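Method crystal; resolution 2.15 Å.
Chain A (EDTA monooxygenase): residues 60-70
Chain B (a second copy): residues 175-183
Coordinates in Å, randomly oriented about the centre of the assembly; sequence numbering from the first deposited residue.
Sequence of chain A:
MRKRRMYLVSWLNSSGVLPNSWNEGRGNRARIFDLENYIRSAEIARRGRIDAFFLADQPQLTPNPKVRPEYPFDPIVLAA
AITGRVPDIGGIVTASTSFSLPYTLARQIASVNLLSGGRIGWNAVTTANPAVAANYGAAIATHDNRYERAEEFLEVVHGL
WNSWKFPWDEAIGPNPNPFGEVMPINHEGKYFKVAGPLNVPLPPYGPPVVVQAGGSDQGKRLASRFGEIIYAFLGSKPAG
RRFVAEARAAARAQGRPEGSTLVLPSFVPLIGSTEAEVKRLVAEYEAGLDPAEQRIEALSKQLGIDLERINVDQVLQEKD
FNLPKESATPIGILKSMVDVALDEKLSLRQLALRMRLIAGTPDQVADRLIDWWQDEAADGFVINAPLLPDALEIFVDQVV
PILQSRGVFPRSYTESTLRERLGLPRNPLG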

# COMPACT_ATOMS: atom_id res chain seq x y z
N GLN A 60 -7.80 12.87 1.04
CA GLN A 60 -8.03 14.22 0.50
C GLN A 60 -6.76 15.04 0.71
O GLN A 60 -5.92 14.72 1.56
CB GLN A 60 -9.22 14.90 1.17
CG GLN A 60 -9.23 14.80 2.69
CD GLN A 60 -8.44 15.88 3.39
OE1 GLN A 60 -7.95 16.83 2.77
NE2 GLN A 60 -8.30 15.74 4.70
N LEU A 61 -6.63 16.11 -0.09
CA LEU A 61 -5.62 17.14 0.10
C LEU A 61 -6.24 18.41 0.67
O LEU A 61 -7.23 18.91 0.13
CB LEU A 61 -4.92 17.46 -1.22
CG LEU A 61 -3.90 18.60 -1.13
CD1 LEU A 61 -2.81 18.27 -0.13
CD2 LEU A 61 -3.28 18.83 -2.51
N THR A 62 -5.65 18.94 1.74
CA THR A 62 -6.06 20.25 2.25
C THR A 62 -4.93 21.24 2.05
O THR A 62 -4.01 21.31 2.87
CB THR A 62 -6.45 20.18 3.73
OG1 THR A 62 -7.50 19.22 3.89
CG2 THR A 62 -6.96 21.54 4.19
N PRO A 63 -4.97 22.03 1.00
CA PRO A 63 -3.79 22.83 0.65
C PRO A 63 -3.74 24.18 1.36
O PRO A 63 -3.43 25.21 0.75
CB PRO A 63 -3.94 22.99 -0.87
CG PRO A 63 -5.44 23.01 -1.06
CD PRO A 63 -6.01 22.07 -0.04
N ASN A 64 -4.02 24.18 2.65
CA ASN A 64 -3.85 25.34 3.52
C ASN A 64 -2.38 25.73 3.57
O ASN A 64 -1.56 24.98 4.11
CB ASN A 64 -4.41 25.00 4.92
CG ASN A 64 -4.35 26.17 5.91
OD1 ASN A 64 -3.60 27.13 5.73
ND2 ASN A 64 -5.14 26.07 6.97
N PRO A 65 -2.00 26.89 3.03
CA PRO A 65 -0.57 27.28 3.03
C PRO A 65 0.07 27.31 4.41
O PRO A 65 1.31 27.30 4.51
CB PRO A 65 -0.58 28.69 2.43
CG PRO A 65 -1.89 28.83 1.75
CD PRO A 65 -2.87 27.94 2.48
N LYS A 66 -0.70 27.39 5.48
CA LYS A 66 -0.14 27.44 6.82
C LYS A 66 -0.05 26.08 7.49
O LYS A 66 0.32 26.01 8.67
CB LYS A 66 -0.99 28.37 7.69
CG LYS A 66 -1.14 29.77 7.14
CD LYS A 66 0.21 30.46 7.05
CE LYS A 66 0.09 31.92 6.60
NZ LYS A 66 1.38 32.65 6.66
N VAL A 67 -0.41 24.99 6.81
CA VAL A 67 -0.50 23.68 7.46
C VAL A 67 0.15 22.63 6.57
O VAL A 67 -0.32 22.38 5.45
CB VAL A 67 -1.94 23.27 7.78
CG1 VAL A 67 -1.95 21.91 8.45
CG2 VAL A 67 -2.61 24.32 8.68
N ARG A 68 1.22 22.03 7.07
CA ARG A 68 1.84 20.94 6.34
C ARG A 68 0.78 19.90 5.95
O ARG A 68 -0.19 19.68 6.71
CB ARG A 68 2.96 20.32 7.18
CG ARG A 68 2.52 19.86 8.55
CD ARG A 68 2.33 18.36 8.58
NE ARG A 68 1.60 17.95 9.77
CZ ARG A 68 0.30 18.18 9.98
NH1 ARG A 68 -0.43 18.85 9.07
NH2 ARG A 68 -0.28 17.77 11.10
N PRO A 69 0.89 19.28 4.77
CA PRO A 69 -0.03 18.19 4.43
C PRO A 69 0.24 16.98 5.31
O PRO A 69 1.38 16.54 5.44
CB PRO A 69 0.29 17.90 2.96
CG PRO A 69 1.71 18.35 2.77
CD PRO A 69 1.93 19.49 3.74
N GLU A 70 -0.80 16.48 5.97
CA GLU A 70 -0.63 15.41 6.94
C GLU A 70 -0.49 14.04 6.28
O GLU A 70 0.18 13.15 6.83
CB GLU A 70 -1.81 15.38 7.93
CG GLU A 70 -1.50 14.50 9.14
CD GLU A 70 -2.63 14.47 10.17
OE1 GLU A 70 -2.70 13.51 10.99
OE2 GLU A 70 -3.46 15.40 10.16
N ASN B 175 8.08 31.03 1.16
CA ASN B 175 7.24 30.84 0.01
C ASN B 175 5.84 31.05 0.49
O ASN B 175 5.40 30.30 1.31
CB ASN B 175 7.42 29.42 -0.53
CG ASN B 175 6.84 29.22 -1.93
OD1 ASN B 175 6.05 29.99 -2.40
ND2 ASN B 175 7.25 28.16 -2.57
N PRO B 176 5.12 32.02 -0.03
CA PRO B 176 3.70 32.18 0.33
C PRO B 176 2.79 31.15 -0.31
O PRO B 176 1.61 31.09 0.05
CB PRO B 176 3.38 33.58 -0.18
CG PRO B 176 4.21 33.69 -1.41
CD PRO B 176 5.51 32.95 -1.10
N ASN B 177 3.30 30.36 -1.25
CA ASN B 177 2.51 29.34 -1.94
C ASN B 177 3.23 27.99 -1.86
O ASN B 177 3.68 27.45 -2.88
CB ASN B 177 2.29 29.76 -3.39
CG ASN B 177 1.43 28.77 -4.16
OD1 ASN B 177 0.67 28.02 -3.56
ND2 ASN B 177 1.53 28.80 -5.50
N PRO B 178 3.39 27.43 -0.66
CA PRO B 178 4.20 26.21 -0.53
C PRO B 178 3.59 24.98 -1.19
O PRO B 178 4.34 24.04 -1.51
CB PRO B 178 4.33 26.02 0.99
CG PRO B 178 3.15 26.83 1.57
CD PRO B 178 3.08 28.02 0.65
N PHE B 179 2.28 24.93 -1.41
CA PHE B 179 1.70 23.76 -2.06
C PHE B 179 1.82 23.79 -3.58
O PHE B 179 1.62 22.74 -4.21
CB PHE B 179 0.22 23.61 -1.71
CG PHE B 179 -0.01 22.99 -0.39
CD1 PHE B 179 0.08 23.73 0.76
CD2 PHE B 179 -0.31 21.63 -0.30
CE1 PHE B 179 -0.13 23.13 2.01
CE2 PHE B 179 -0.51 21.04 0.93
CZ PHE B 179 -0.41 21.80 2.09
N GLY B 180 2.13 24.94 -4.18
CA GLY B 180 2.17 25.01 -5.64
C GLY B 180 0.76 25.04 -6.23
O GLY B 180 -0.19 25.50 -5.61
N GLU B 181 0.62 24.52 -7.45
CA GLU B 181 -0.65 24.57 -8.16
C GLU B 181 -1.50 23.37 -7.77
O GLU B 181 -1.13 22.22 -8.03
CB GLU B 181 -0.45 24.59 -9.68
CG GLU B 181 0.49 25.66 -10.20
CD GLU B 181 0.95 25.37 -11.63
OE1 GLU B 181 2.13 25.02 -11.83
OE2 GLU B 181 0.11 25.49 -12.56
N VAL B 182 -2.65 23.64 -7.17
CA VAL B 182 -3.57 22.60 -6.75
C VAL B 182 -4.87 22.82 -7.49
O VAL B 182 -5.43 23.92 -7.46
CB VAL B 182 -3.80 22.61 -5.23
CG1 VAL B 182 -4.80 21.53 -4.84
CG2 VAL B 182 -2.49 22.39 -4.49
N MET B 183 -5.36 21.79 -8.16
CA MET B 183 -6.67 21.99 -8.77
C MET B 183 -7.52 20.73 -8.74
O MET B 183 -7.02 19.64 -9.04
CB MET B 183 -6.51 22.48 -10.21
CG MET B 183 -5.73 21.54 -11.07
SD MET B 183 -5.21 22.43 -12.53
CE MET B 183 -3.88 23.43 -11.87

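No hydrogen bond crosses between these two stretches; one aromatic ring, that of Phe B179, does most of the work, and it is surrounded largely by backbone. Of the 384 Å² buried between the stretches, about a third, 130 Å², belongs to this phenylalanine. Its CA-to-CB bond points toward chain A, and with chi1 in the m well (-80°) and chi2 near 81° the ring reaches into the curve of the chain from Leu A61 to Pro A69.

Pro A63 sits over one face of the ring, its CA 3.6 Å from the centroid of the Phe B179 ring and only 5° off the ring normal. This is a CH-pi contact made by the backbone alpha C-H, which, next to the amide and carbonyl, is slightly polarized and can point into the aromatic electron cloud. Proline suits the place because its flat, apolar ring adds a second contact, Pro A63 CB lying 3.9 Å from Phe B179 CD2.

Carbonyl oxygens also approach the ring. The closest, Asn A64 O, comes within 3.1 Å of Phe B179 CE1, and Val A67 O lies at the ring edge, near its plane, 3.4 Å from Phe B179 CZ. The rim of an aromatic ring carries slight positive charge on its hydrogens, so an oxygen near the plane is a favourable neighbour. Asn A64 and Val A67 are the ends of a type I turn, closed by the bond from Val A67 N to Asn A64 O (2.9 Å). The CA-to-CB bond of Asn A64 points away from chain B, and its OD1 accepts a hydrogen bond from Lys A66 N at 2.9 Å, which steadies the turn. Pro A65, with phi at -56°, fits the second position of that turn, where proline's restricted phi costs little.

Apolar side chains complete the pocket. Leu A61 CD1 packs 3.8 Å from Phe B179 CE2, and Pro A69 CD lies 3.7 Å from Phe B179 CZ; both residues are buried, with CA-to-CB bonds directed toward chain B. The branched end of Leu A61 serves two neighbours, for its CD2 is 3.9 Å from Val B182 CG1. Val B182 in turn places CG2 3.9 Å from Pro A63 CB. Its compact, beta-branched side chain suits the short strand it occupies and brings both methyls to chain A.

Farther along, proline meets proline. Pro A65 CB is 4.1 Å from Pro B178 CD, a contact of rigid rings that need little ordering to pack, and backbone meets ring where Pro A65 O lies 3.5 Å from Pro B178 CG.

Chain B presents its phenylalanine from a type I turn, Asn B177 to Gly B180, closed by Gly B180 N to Asn B177 O at 3.2 Å. Pro B178 and Phe B179 occupy its two central positions. Gly B180 follows with phi at 76°, a positive value that favours glycine, and the chain then continues into the strand bearing Val B182.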